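Local coordinates for probable protein phosphatase 2C 50 (PDB 5ZCG), which probably removes phosphate groups from serine and threonine residues of other proteins, as a magnesium-dependent phosphatase of the PP2C family, at residues W4-T9 and T314-D319; V147-C152 and L244-D249; R266-W271 and Q294-Y299; A19-P24 and G58-H63. The protein carries 5 engineered substitutions. One frame throughout, in Å; residues are numbered along the deposited sequence.

Interaction 1 (W4-T9 and T314-D319); sequences WGCAST and TVIVVD
C6 and I316 face each other at the middle of an antiparallel strand pair, as a non-hydrogen-bonded pair. W4 with V318 and S8 with T314 are pairs of the same kind. Between them, G5 with V317 and A7 with V315 each close two backbone hydrogen bonds, for example G5 N to V317 O and A7 N to V315 O, both at 2.9 Å. The strands run at 170° to one another.

I316 can be followed outward. Its CB lies 4.0 Å from G5 O. There it forks. CG2, anti to the backbone N, stays beside the neighbouring strand, 3.6 Å from G5 O. CG1 turns anti to the carbonyl carbon (chi1 -60°) and meets C6 SG at 3.7 Å. CD1 carries on past C6 and packs on strand 18-28 and strand 53-63.

At one end, W4 CB touches V318 CG2 at 4.0 Å, while its indole leads away to meet F57 edge-to-face. At the other end, S8 CB sits 3.4 Å from T314 OG1, whose hydrogen bond goes to D18. The opposite face carries A7 and V315, which pack on helix 291-306. That helix also supplies Q294 OE1 to C6 N, on the outer edge of strand 3-9. Such a first-to-last strand pairing, covered by helices on one face and by a second sheet on the other, belongs to the PP2C beta sandwich.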
loop_
_atom_site.group_PDB
_atom_site.type_symbol
_atom_site.label_atom_id
_atom_site.label_comp_id
_atom_site.label_asym_id
_atom_site.label_seq_id
_atom_site.Cartn_x
_atom_site.Cartn_y
_atom_site.Cartn_z
ATOM N N TRP A 4 -1.671 -20.903 -15.949
ATOM C CA TRP A 4 -1.728 -19.483 -15.639
ATOM C C TRP A 4 -0.775 -18.691 -16.520
ATOM O O TRP A 4 0.200 -19.219 -17.058
ATOM C CB TRP A 4 -1.384 -19.222 -14.171
ATOM C CG TRP A 4 -0.014 -19.702 -13.813
ATOM C CD1 TRP A 4 0.352 -20.982 -13.504
ATOM C CD2 TRP A 4 1.178 -18.913 -13.736
ATOM N NE1 TRP A 4 1.700 -21.037 -13.234
ATOM C CE2 TRP A 4 2.229 -19.779 -13.370
ATOM C CE3 TRP A 4 1.457 -17.558 -13.934
ATOM C CZ2 TRP A 4 3.538 -19.334 -13.201
ATOM C CZ3 TRP A 4 2.758 -17.117 -13.773
ATOM C CH2 TRP A 4 3.782 -18.002 -13.413
ATOM N N GLY A 5 -1.067 -17.403 -16.624
ATOM C CA GLY A 5 -0.182 -16.467 -17.289
ATOM C C GLY A 5 -0.118 -15.174 -16.505
ATOM O O GLY A 5 -1.064 -14.799 -15.809
ATOM N N CYS A 6 1.016 -14.488 -16.631
ATOM C CA CYS A 6 1.262 -13.261 -15.881
ATOM C C CYS A 6 1.948 -12.242 -16.777
ATOM O O CYS A 6 3.010 -12.524 -17.340
ATOM C CB CYS A 6 2.112 -13.536 -14.639
ATOM S SG CYS A 6 2.368 -12.075 -13.609
ATOM N N ALA A 7 1.336 -11.070 -16.916
ATOM C CA ALA A 7 1.909 -9.953 -17.656
ATOM C C ALA A 7 1.991 -8.738 -16.744
ATOM O O ALA A 7 1.004 -8.379 -16.097
ATOM C CB ALA A 7 1.075 -9.629 -18.896
ATOM N N SER A 8 3.159 -8.102 -16.697
ATOM C CA SER A 8 3.356 -6.935 -15.849
ATOM C C SER A 8 4.269 -5.924 -16.534
ATOM O O SER A 8 5.217 -6.302 -17.226
ATOM C CB SER A 8 3.949 -7.331 -14.497
ATOM O OG SER A 8 5.358 -7.402 -14.590
ATOM N N THR A 9 3.968 -4.640 -16.341
ATOM C CA THR A 9 4.811 -3.565 -16.846
ATOM C C THR A 9 4.703 -2.348 -15.939
ATOM O O THR A 9 3.639 -2.052 -15.385
ATOM C CB THR A 9 4.447 -3.161 -18.285
ATOM O OG1 THR A 9 5.278 -2.068 -18.700
ATOM C CG2 THR A 9 2.980 -2.736 -18.383
ATOM N N THR A 314 -0.287 -4.972 -13.586
ATOM C CA THR A 314 0.056 -6.370 -13.366
ATOM C C THR A 314 -1.220 -7.186 -13.449
ATOM O O THR A 314 -2.216 -6.853 -12.803
ATOM C CB THR A 314 0.751 -6.575 -12.019
ATOM O OG1 THR A 314 2.047 -5.972 -12.079
ATOM C CG2 THR A 314 0.915 -8.061 -11.713
ATOM N N VAL A 315 -1.194 -8.230 -14.272
ATOM C CA VAL A 315 -2.360 -9.058 -14.543
ATOM C C VAL A 315 -1.934 -10.516 -14.489
ATOM O O VAL A 315 -1.001 -10.925 -15.190
ATOM C CB VAL A 315 -2.987 -8.736 -15.919
ATOM C CG1 VAL A 315 -4.249 -9.557 -16.139
ATOM C CG2 VAL A 315 -3.279 -7.227 -16.064
ATOM N N ILE A 316 -2.621 -11.301 -13.669
ATOM C CA ILE A 316 -2.520 -12.752 -13.685
ATOM C C ILE A 316 -3.859 -13.294 -14.151
ATOM O O ILE A 316 -4.911 -12.912 -13.620
ATOM C CB ILE A 316 -2.159 -13.331 -12.306
ATOM C CG1 ILE A 316 -0.810 -12.807 -11.812
ATOM C CG2 ILE A 316 -2.134 -14.851 -12.381
ATOM C CD1 ILE A 316 -0.443 -13.319 -10.419
ATOM N N VAL A 317 -3.822 -14.179 -15.141
ATOM C CA VAL A 317 -5.005 -14.883 -15.610
ATOM C C VAL A 317 -4.792 -16.362 -15.329
ATOM O O VAL A 317 -3.786 -16.941 -15.759
ATOM C CB VAL A 317 -5.268 -14.628 -17.101
ATOM C CG1 VAL A 317 -6.528 -15.365 -17.556
ATOM C CG2 VAL A 317 -5.384 -13.129 -17.355
ATOM N N VAL A 318 -5.723 -16.968 -14.599
ATOM C CA VAL A 318 -5.665 -18.390 -14.272
ATOM C C VAL A 318 -6.806 -19.085 -14.998
ATOM O O VAL A 318 -7.981 -18.827 -14.714
ATOM C CB VAL A 318 -5.746 -18.631 -12.755
ATOM C CG1 VAL A 318 -5.749 -20.128 -12.454
ATOM C CG2 VAL A 318 -4.584 -17.951 -12.043
ATOM N N ASP A 319 -6.464 -19.961 -15.935
ATOM C CA ASP A 319 -7.463 -20.763 -16.623
ATOM C C ASP A 319 -7.980 -21.835 -15.668
ATOM O O ASP A 319 -7.204 -22.652 -15.162
ATOM C CB ASP A 319 -6.855 -21.380 -17.881
ATOM C CG ASP A 319 -7.874 -22.112 -18.732
ATOM O OD1 ASP A 319 -9.072 -22.123 -18.379
ATOM O OD2 ASP A 319 -7.468 -22.685 -19.764
#

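Interaction 2 (V147-C152 and L244-D249); sequences VVALVC and LILASD. With MG (magnesium ion), chain E.
L246 has chi1 at -55°, which aims CG at the strand of A149, and chi2 (89°) then turns the CD2 methyl onto it. L244 has the same kind of first torsion, and its CD1 reaches the same strand further along. L246 CD2 rests 4.0 Å from A149 CB and 3.8 Å from V147 O. L244 CD1 meets V151 CG2 tip to tip at 4.1 Å, and it lies 4.3 Å from A149 CB. No hydrogen bond joins the two segments.

The two strands belong to different sheets. Their axes come within 8.0 Å and run at 153°, so this is face-to-face packing inside the PP2C beta sandwich. The small methyl of A149 takes both leucine tips. I166, on strand 165-170, touches V147, A149 and L246.

Past the strand, the chain leads to the metal site. S248 is the N-cap of the helix that starts at D249, and its OG is hydrogen-bonded to D18 and T314 N. D249 OD1 binds a magnesium ion at 2.1 Å. Water 1, another ligand of this ion, donates to D249 OD2 at 2.6 Å. D61 and D311 complete the shell with waters 2 and 3.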
loop_
_atom_site.group_PDB
_atom_site.type_symbol
_atom_site.label_atom_id
_atom_site.label_comp_id
_atom_site.label_asym_id
_atom_site.label_seq_id
_atom_site.Cartn_x
_atom_site.Cartn_y
_atom_site.Cartn_z
ATOM N N VAL A 147 -3.655 -9.003 -2.975
ATOM C CA VAL A 147 -4.813 -9.795 -3.357
ATOM C C VAL A 147 -4.291 -11.176 -3.723
ATOM O O VAL A 147 -3.445 -11.312 -4.617
ATOM C CB VAL A 147 -5.623 -9.147 -4.501
ATOM C CG1 VAL A 147 -4.771 -8.892 -5.738
ATOM C CG2 VAL A 147 -6.849 -9.986 -4.838
ATOM N N VAL A 148 -4.726 -12.190 -2.979
ATOM C CA VAL A 148 -4.217 -13.536 -3.186
ATOM C C VAL A 148 -5.385 -14.490 -3.379
ATOM O O VAL A 148 -6.473 -14.311 -2.821
ATOM C CB VAL A 148 -3.296 -14.009 -2.030
ATOM C CG1 VAL A 148 -2.294 -12.911 -1.648
ATOM C CG2 VAL A 148 -4.104 -14.458 -0.827
ATOM N N ALA A 149 -5.140 -15.503 -4.199
ATOM C CA ALA A 149 -6.096 -16.551 -4.506
ATOM C C ALA A 149 -5.401 -17.889 -4.316
ATOM O O ALA A 149 -4.419 -18.194 -5.004
ATOM C CB ALA A 149 -6.632 -16.415 -5.932
ATOM N N LEU A 150 -5.890 -18.662 -3.360
ATOM C CA LEU A 150 -5.542 -20.061 -3.226
ATOM C C LEU A 150 -6.462 -20.855 -4.138
ATOM O O LEU A 150 -7.686 -20.718 -4.068
ATOM C CB LEU A 150 -5.688 -20.503 -1.768
ATOM C CG LEU A 150 -5.480 -21.972 -1.405
ATOM C CD1 LEU A 150 -4.914 -22.052 0.005
ATOM C CD2 LEU A 150 -6.782 -22.748 -1.509
ATOM N N VAL A 151 -5.877 -21.661 -5.011
ATOM C CA VAL A 151 -6.621 -22.443 -5.983
ATOM C C VAL A 151 -6.345 -23.912 -5.707
ATOM O O VAL A 151 -5.185 -24.324 -5.605
ATOM C CB VAL A 151 -6.237 -22.078 -7.429
ATOM C CG1 VAL A 151 -6.994 -22.956 -8.404
ATOM C CG2 VAL A 151 -6.493 -20.590 -7.695
ATOM N N CYS A 152 -7.407 -24.692 -5.567
ATOM C CA CYS A 152 -7.314 -26.143 -5.547
ATOM C C CYS A 152 -8.378 -26.684 -6.488
ATOM O O CYS A 152 -9.080 -25.922 -7.161
ATOM C CB CYS A 152 -7.460 -26.698 -4.120
ATOM S SG CYS A 152 -9.092 -26.501 -3.383
ATOM N N LEU A 244 -9.818 -16.900 -13.666
ATOM C CA LEU A 244 -9.650 -15.910 -12.613
ATOM C C LEU A 244 -8.757 -14.795 -13.130
ATOM O O LEU A 244 -7.779 -15.058 -13.838
ATOM C CB LEU A 244 -9.003 -16.522 -11.363
ATOM C CG LEU A 244 -9.852 -17.325 -10.383
ATOM C CD1 LEU A 244 -8.988 -17.771 -9.219
ATOM C CD2 LEU A 244 -11.035 -16.515 -9.899
ATOM N N ILE A 245 -9.077 -13.558 -12.757
ATOM C CA ILE A 245 -8.282 -12.391 -13.128
ATOM C C ILE A 245 -7.875 -11.678 -11.845
ATOM O O ILE A 245 -8.721 -11.100 -11.153
ATOM C CB ILE A 245 -9.045 -11.439 -14.058
ATOM C CG1 ILE A 245 -9.381 -12.131 -15.382
ATOM C CG2 ILE A 245 -8.235 -10.166 -14.296
ATOM C CD1 ILE A 245 -10.662 -11.630 -16.015
ATOM N N LEU A 246 -6.584 -11.714 -11.529
ATOM C CA LEU A 246 -6.017 -10.908 -10.459
ATOM C C LEU A 246 -5.262 -9.749 -11.092
ATOM O O LEU A 246 -4.513 -9.951 -12.049
ATOM C CB LEU A 246 -5.073 -11.731 -9.579
ATOM C CG LEU A 246 -5.592 -13.015 -8.931
ATOM C CD1 LEU A 246 -5.376 -14.220 -9.848
ATOM C CD2 LEU A 246 -4.902 -13.230 -7.584
ATOM N N ALA A 247 -5.470 -8.539 -10.584
ATOM C CA ALA A 247 -4.767 -7.417 -11.181
ATOM C C ALA A 247 -4.719 -6.251 -10.212
ATOM O O ALA A 247 -5.625 -6.059 -9.397
ATOM C CB ALA A 247 -5.414 -6.977 -12.506
ATOM N N SER A 248 -3.651 -5.465 -10.329
ATOM C CA SER A 248 -3.561 -4.203 -9.615
ATOM C C SER A 248 -4.503 -3.187 -10.249
ATOM O O SER A 248 -5.053 -3.400 -11.332
ATOM C CB SER A 248 -2.124 -3.679 -9.632
ATOM O OG SER A 248 -1.656 -3.526 -10.960
ATOM N N ASP A 249 -4.687 -2.058 -9.561
ATOM C CA ASP A 249 -5.596 -1.038 -10.070
ATOM C C ASP A 249 -5.130 -0.451 -11.398
ATOM O O ASP A 249 -5.909 0.251 -12.050
ATOM C CB ASP A 249 -5.792 0.073 -9.032
ATOM C CG ASP A 249 -4.489 0.750 -8.632
ATOM O OD1 ASP A 249 -3.410 0.331 -9.100
ATOM O OD2 ASP A 249 -4.545 1.708 -7.829
HETATM MG MG MG E . -1.425 0.806 -8.796
HETATM O O HOH W 1 -1.979 2.208 -7.634
HETATM O O HOH W 2 0.394 1.669 -8.378
HETATM O O HOH W 3 -0.742 -0.710 -10.102
#

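Interaction 3 (R266-W271 and Q294-Y299); sequences RQILLW and QAAADY
Q267 and A296 have the nearest CA atoms of the two segments, 5.0 Å apart, where helix 257-274 passes helix 291-306. The axes of the two short segments approach to 8.3 Å, and their directions differ by 136°. The small A296 allows this close pass. Its CB sits 3.8 Å from Q267 CB and 3.9 Å from I268 CG1.

Q267 does most of the work. Its CG is anti to the carbonyl carbon, and the chain then bends at chi2 (-57°), which lays the amide over one face of the Y299 ring. The two planes are only 18° apart, so this is an amide-on-ring stack. Q267 CD stands 3.5 Å from Y299 CD2, and NE2 lies 3.6 Å from Y299 CE2. An alanine in place of Q267 would keep the CB contact with A296 but would probably open a gap over the Y299 ring and free it to turn.

One turn on from Q267, W271 CD1 touches A295 CB at 4.0 Å. I268 and A296 both also pack on V317 of strand 313-319. Within helix 291-306, Q294 NE2 bonds D298 OD2 at 3.1 Å. No hydrogen bond crosses between the two segments. They are joined by methyl contacts and one flat stack, so the fit depends on shape rather than on directed polar bonds.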
loop_
_atom_site.group_PDB
_atom_site.type_symbol
_atom_site.label_atom_id
_atom_site.label_comp_id
_atom_site.label_asym_id
_atom_site.label_seq_id
_atom_site.Cartn_x
_atom_site.Cartn_y
_atom_site.Cartn_z
ATOM N N ARG A 266 -12.155 -14.885 -24.032
ATOM C CA ARG A 266 -12.121 -15.020 -25.479
ATOM C C ARG A 266 -10.669 -15.131 -25.962
ATOM O O ARG A 266 -10.378 -15.840 -26.927
ATOM C CB ARG A 266 -12.841 -13.856 -26.145
ATOM C CG ARG A 266 -12.258 -13.459 -27.495
ATOM C CD ARG A 266 -13.102 -12.431 -28.203
ATOM N NE ARG A 266 -13.253 -11.214 -27.412
ATOM C CZ ARG A 266 -12.246 -10.445 -27.003
ATOM N NH1 ARG A 266 -10.988 -10.744 -27.304
ATOM N NH2 ARG A 266 -12.499 -9.369 -26.281
ATOM N N GLN A 267 -9.719 -14.473 -25.276
ATOM C CA GLN A 267 -8.310 -14.622 -25.637
ATOM C C GLN A 267 -7.836 -16.050 -25.417
ATOM O O GLN A 267 -7.094 -16.589 -26.241
ATOM C CB GLN A 267 -7.469 -13.627 -24.839
ATOM C CG GLN A 267 -7.409 -12.252 -25.478
ATOM C CD GLN A 267 -6.885 -12.293 -26.901
ATOM O OE1 GLN A 267 -5.771 -12.762 -27.145
ATOM N NE2 GLN A 267 -7.684 -11.801 -27.849
ATOM N N ILE A 268 -8.238 -16.679 -24.310
ATOM C CA ILE A 268 -7.820 -18.061 -24.070
ATOM C C ILE A 268 -8.376 -18.978 -25.159
ATOM O O ILE A 268 -7.639 -19.773 -25.776
ATOM C CB ILE A 268 -8.255 -18.515 -22.664
ATOM C CG1 ILE A 268 -7.370 -17.860 -21.589
ATOM C CG2 ILE A 268 -8.219 -20.032 -22.558
ATOM C CD1 ILE A 268 -7.978 -17.859 -20.187
ATOM N N LEU A 269 -9.683 -18.862 -25.429
ATOM C CA LEU A 269 -10.292 -19.710 -26.450
ATOM C C LEU A 269 -9.671 -19.462 -27.822
ATOM O O LEU A 269 -9.429 -20.407 -28.583
ATOM C CB LEU A 269 -11.802 -19.478 -26.496
ATOM C CG LEU A 269 -12.578 -19.799 -25.217
ATOM C CD1 LEU A 269 -14.015 -19.320 -25.340
ATOM C CD2 LEU A 269 -12.523 -21.292 -24.905
ATOM N N LEU A 270 -9.390 -18.197 -28.149
ATOM C CA LEU A 270 -8.813 -17.871 -29.447
ATOM C C LEU A 270 -7.408 -18.437 -29.579
ATOM O O LEU A 270 -7.029 -18.909 -30.657
ATOM C CB LEU A 270 -8.798 -16.357 -29.665
ATOM C CG LEU A 270 -10.086 -15.673 -30.123
ATOM C CD1 LEU A 270 -9.903 -14.164 -30.060
ATOM C CD2 LEU A 270 -10.489 -16.114 -31.537
ATOM N N TRP A 271 -6.609 -18.378 -28.508
ATOM C CA TRP A 271 -5.284 -18.983 -28.589
ATOM C C TRP A 271 -5.395 -20.470 -28.881
ATOM O O TRP A 271 -4.663 -20.999 -29.730
ATOM C CB TRP A 271 -4.478 -18.764 -27.309
ATOM C CG TRP A 271 -3.029 -19.124 -27.526
ATOM C CD1 TRP A 271 -2.005 -18.264 -27.802
ATOM C CD2 TRP A 271 -2.453 -20.444 -27.533
ATOM N NE1 TRP A 271 -0.831 -18.959 -27.966
ATOM C CE2 TRP A 271 -1.078 -20.297 -27.807
ATOM C CE3 TRP A 271 -2.965 -21.730 -27.322
ATOM C CZ2 TRP A 271 -0.209 -21.388 -27.879
ATOM C CZ3 TRP A 271 -2.103 -22.811 -27.400
ATOM C CH2 TRP A 271 -0.739 -22.632 -27.672
ATOM N N GLN A 294 -1.160 -16.751 -20.862
ATOM C CA GLN A 294 -0.179 -15.680 -21.004
ATOM C C GLN A 294 -0.619 -14.669 -22.051
ATOM O O GLN A 294 -0.451 -13.460 -21.866
ATOM C CB GLN A 294 1.190 -16.256 -21.370
ATOM C CG GLN A 294 2.299 -15.212 -21.426
ATOM C CD GLN A 294 2.446 -14.469 -20.113
ATOM O OE1 GLN A 294 2.575 -15.081 -19.051
ATOM N NE2 GLN A 294 2.417 -13.140 -20.177
ATOM N N ALA A 295 -1.185 -15.145 -23.160
ATOM C CA ALA A 295 -1.686 -14.229 -24.181
ATOM C C ALA A 295 -2.865 -13.422 -23.656
ATOM O O ALA A 295 -2.998 -12.234 -23.967
ATOM C CB ALA A 295 -2.070 -15.000 -25.447
ATOM N N ALA A 296 -3.724 -14.050 -22.847
ATOM C CA ALA A 296 -4.831 -13.313 -22.241
ATOM C C ALA A 296 -4.322 -12.212 -21.316
ATOM O O ALA A 296 -4.804 -11.070 -21.360
ATOM C CB ALA A 296 -5.747 -14.274 -21.481
ATOM N N ALA A 297 -3.335 -12.532 -20.477
ATOM C CA ALA A 297 -2.790 -11.535 -19.559
ATOM C C ALA A 297 -2.072 -10.421 -20.312
ATOM O O ALA A 297 -2.196 -9.242 -19.957
ATOM C CB ALA A 297 -1.853 -12.208 -18.554
ATOM N N ASP A 298 -1.323 -10.775 -21.360
ATOM C CA ASP A 298 -0.656 -9.771 -22.185
ATOM C C ASP A 298 -1.668 -8.853 -22.854
ATOM O O ASP A 298 -1.460 -7.636 -22.930
ATOM C CB ASP A 298 0.219 -10.453 -23.237
ATOM C CG ASP A 298 1.587 -10.832 -22.705
ATOM O OD1 ASP A 298 2.185 -10.026 -21.959
ATOM O OD2 ASP A 298 2.066 -11.937 -23.037
ATOM N N TYR A 299 -2.764 -9.421 -23.361
ATOM C CA TYR A 299 -3.798 -8.606 -23.983
ATOM C C TYR A 299 -4.434 -7.653 -22.979
ATOM O O TYR A 299 -4.683 -6.489 -23.301
ATOM C CB TYR A 299 -4.855 -9.507 -24.623
ATOM C CG TYR A 299 -5.674 -8.842 -25.707
ATOM C CD1 TYR A 299 -6.704 -7.972 -25.388
ATOM C CD2 TYR A 299 -5.420 -9.093 -27.051
ATOM C CE1 TYR A 299 -7.458 -7.368 -26.367
ATOM C CE2 TYR A 299 -6.171 -8.493 -28.043
ATOM C CZ TYR A 299 -7.189 -7.627 -27.693
ATOM O OH TYR A 299 -7.946 -7.017 -28.663
#

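Interaction 4 (A19-P24 and G58-H63); sequences ASAAVP and GVFDGH. With MG (magnesium ion), chain F; MG (magnesium ion), chain E.
A19 to A21 pair with G58 to F60 on a strand that runs straight into the two-metal centre of the PP2C phosphatase. The pairing is antiparallel. A19 and F60 exchange two backbone hydrogen bonds, with A19 N to F60 O at 2.9 Å, and A21 and G58 exchange two more. S20 with V59 is the non-hydrogen-bonded pair between them; both side chains face T314 and I316 of the other sheet.

F60 lies on the opposite face. Its CG is anti to the carbonyl carbon (chi1 -40°), which swings the ring back along its own strand. One ring face lies against G58 C, 3.8 Å above the plane and offset toward the rim. The ring thus fills the side of G58 where a side chain would stand. A21 CB meets the ring edge in plane, 3.8 Å from F60 CE2, and F60 CD2 is 3.6 Å from A19 O. C72 and I76 of helix 67-91 also touch F60. An alanine at F60 would probably open a gap between this sheet and helix 67-91 and leave the A21 methyl without the ring edge it rests on.

This sheet is one half of the PP2C beta sandwich, and the metals sit at the end of the sandwich, with ligands from both halves. D61 points away from strand 19-23, CG anti to the backbone N. Its carboxylate bridges two magnesium ions: OD1 binds one at 2.2 Å and OD2 the other at 2.3 Å. G62 O binds the first ion at 2.1 Å. Water 2 is shared by both ions, and D249 and D311 also hold the second.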
loop_
_atom_site.group_PDB
_atom_site.type_symbol
_atom_site.label_atom_id
_atom_site.label_comp_id
_atom_site.label_asym_id
_atom_site.label_seq_id
_atom_site.Cartn_x
_atom_site.Cartn_y
_atom_site.Cartn_z
ATOM N N ALA A 19 4.309 -6.098 -7.849
ATOM C CA ALA A 19 4.927 -7.412 -7.756
ATOM C C ALA A 19 3.839 -8.465 -7.891
ATOM O O ALA A 19 2.649 -8.190 -7.702
ATOM C CB ALA A 19 5.691 -7.598 -6.438
ATOM N N SER A 20 4.259 -9.686 -8.213
ATOM C CA SER A 20 3.306 -10.770 -8.378
ATOM C C SER A 20 3.950 -12.082 -7.960
ATOM O O SER A 20 5.176 -12.214 -7.916
ATOM C CB SER A 20 2.797 -10.844 -9.821
ATOM O OG SER A 20 3.818 -11.295 -10.689
ATOM N N ALA A 21 3.101 -13.053 -7.648
ATOM C CA ALA A 21 3.547 -14.373 -7.228
ATOM C C ALA A 21 2.642 -15.428 -7.840
ATOM O O ALA A 21 1.426 -15.235 -7.929
ATOM C CB ALA A 21 3.546 -14.516 -5.700
ATOM N N ALA A 22 3.248 -16.537 -8.262
ATOM C CA ALA A 22 2.521 -17.706 -8.741
ATOM C C ALA A 22 3.305 -18.931 -8.293
ATOM O O ALA A 22 4.368 -19.228 -8.846
ATOM C CB ALA A 22 2.355 -17.679 -10.258
ATOM N N VAL A 23 2.796 -19.622 -7.281
ATOM C CA VAL A 23 3.485 -20.731 -6.641
ATOM C C VAL A 23 2.603 -21.971 -6.742
ATOM O O VAL A 23 1.625 -22.114 -6.011
ATOM C CB VAL A 23 3.818 -20.415 -5.170
ATOM C CG1 VAL A 23 4.862 -21.382 -4.652
ATOM C CG2 VAL A 23 4.296 -18.973 -5.031
ATOM N N PRO A 24 2.903 -22.871 -7.678
ATOM C CA PRO A 24 2.205 -24.161 -7.703
ATOM C C PRO A 24 2.552 -25.001 -6.486
ATOM O O PRO A 24 3.670 -24.949 -5.966
ATOM C CB PRO A 24 2.721 -24.819 -8.991
ATOM C CG PRO A 24 3.227 -23.673 -9.834
ATOM C CD PRO A 24 3.757 -22.669 -8.860
ATOM N N GLY A 58 -0.876 -14.271 -6.492
ATOM C CA GLY A 58 -0.984 -13.024 -5.768
ATOM C C GLY A 58 -0.517 -11.825 -6.560
ATOM O O GLY A 58 0.452 -11.911 -7.318
ATOM N N VAL A 59 -1.197 -10.699 -6.378
ATOM C CA VAL A 59 -0.774 -9.424 -6.943
ATOM C C VAL A 59 -0.624 -8.437 -5.797
ATOM O O VAL A 59 -1.535 -8.290 -4.967
ATOM C CB VAL A 59 -1.761 -8.912 -8.008
ATOM C CG1 VAL A 59 -1.443 -7.462 -8.398
ATOM C CG2 VAL A 59 -1.722 -9.823 -9.234
ATOM N N PHE A 60 0.529 -7.765 -5.755
ATOM C CA PHE A 60 0.906 -6.873 -4.664
ATOM C C PHE A 60 1.282 -5.528 -5.269
ATOM O O PHE A 60 2.329 -5.401 -5.910
ATOM C CB PHE A 60 2.062 -7.464 -3.860
ATOM C CG PHE A 60 1.941 -8.948 -3.643
ATOM C CD1 PHE A 60 1.129 -9.449 -2.641
ATOM C CD2 PHE A 60 2.609 -9.839 -4.467
ATOM C CE1 PHE A 60 0.998 -10.810 -2.448
ATOM C CE2 PHE A 60 2.484 -11.200 -4.282
ATOM C CZ PHE A 60 1.679 -11.688 -3.268
ATOM N N ASP A 61 0.440 -4.531 -5.059
ATOM C CA ASP A 61 0.622 -3.205 -5.639
ATOM C C ASP A 61 1.308 -2.342 -4.584
ATOM O O ASP A 61 0.678 -1.894 -3.625
ATOM C CB ASP A 61 -0.732 -2.654 -6.079
ATOM C CG ASP A 61 -0.652 -1.273 -6.700
ATOM O OD1 ASP A 61 0.416 -0.624 -6.661
ATOM O OD2 ASP A 61 -1.692 -0.839 -7.234
ATOM N N GLY A 62 2.609 -2.115 -4.764
ATOM C CA GLY A 62 3.352 -1.308 -3.818
ATOM C C GLY A 62 3.201 0.183 -4.077
ATOM O O GLY A 62 2.980 0.625 -5.203
ATOM N N HIS A 63 3.272 0.957 -2.994
ATOM C CA HIS A 63 3.339 2.413 -3.037
ATOM C C HIS A 63 4.422 2.869 -2.066
ATOM O O HIS A 63 4.763 2.165 -1.111
ATOM C CB HIS A 63 1.993 3.070 -2.691
ATOM C CG HIS A 63 1.396 2.586 -1.407
ATOM N ND1 HIS A 63 0.447 1.587 -1.359
ATOM C CD2 HIS A 63 1.624 2.953 -0.124
ATOM C CE1 HIS A 63 0.113 1.361 -0.101
ATOM N NE2 HIS A 63 0.812 2.177 0.668
HETATM MG MG MG F . 1.751 1.167 -6.861
HETATM MG MG MG E . -1.425 0.806 -8.796
HETATM O O HOH W 1 -1.979 2.208 -7.634
HETATM O O HOH W 2 0.394 1.669 -8.378
HETATM O O HOH W 3 -0.742 -0.710 -10.102
HETATM O O HOH W 4 0.230 2.627 -6.092
HETATM O O HOH W 5 3.307 2.743 -7.456
#

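Overall arrangement
Interactions 1, 2 and 4 are buried and build the beta sandwich. Interactions 1 and 4 each pair strands within one sheet by backbone hydrogen bonds. Interaction 2 joins the two sheets mainly through apolar side chains, with no hydrogen bond. Strand 313-319 lies next to strand 241-247 in one sheet, and strand 53-63 next to 143-151 in the other. Interactions 1 and 4 meet across the sandwich through side chains. Interactions 2 and 4 also meet at a magnesium ion, through D249 and D61. Interaction 3 is only partly buried and lies on the outer helix layer. It touches interaction 1 through Q294 and C6, but its centre is about 20 Å from that of interaction 4.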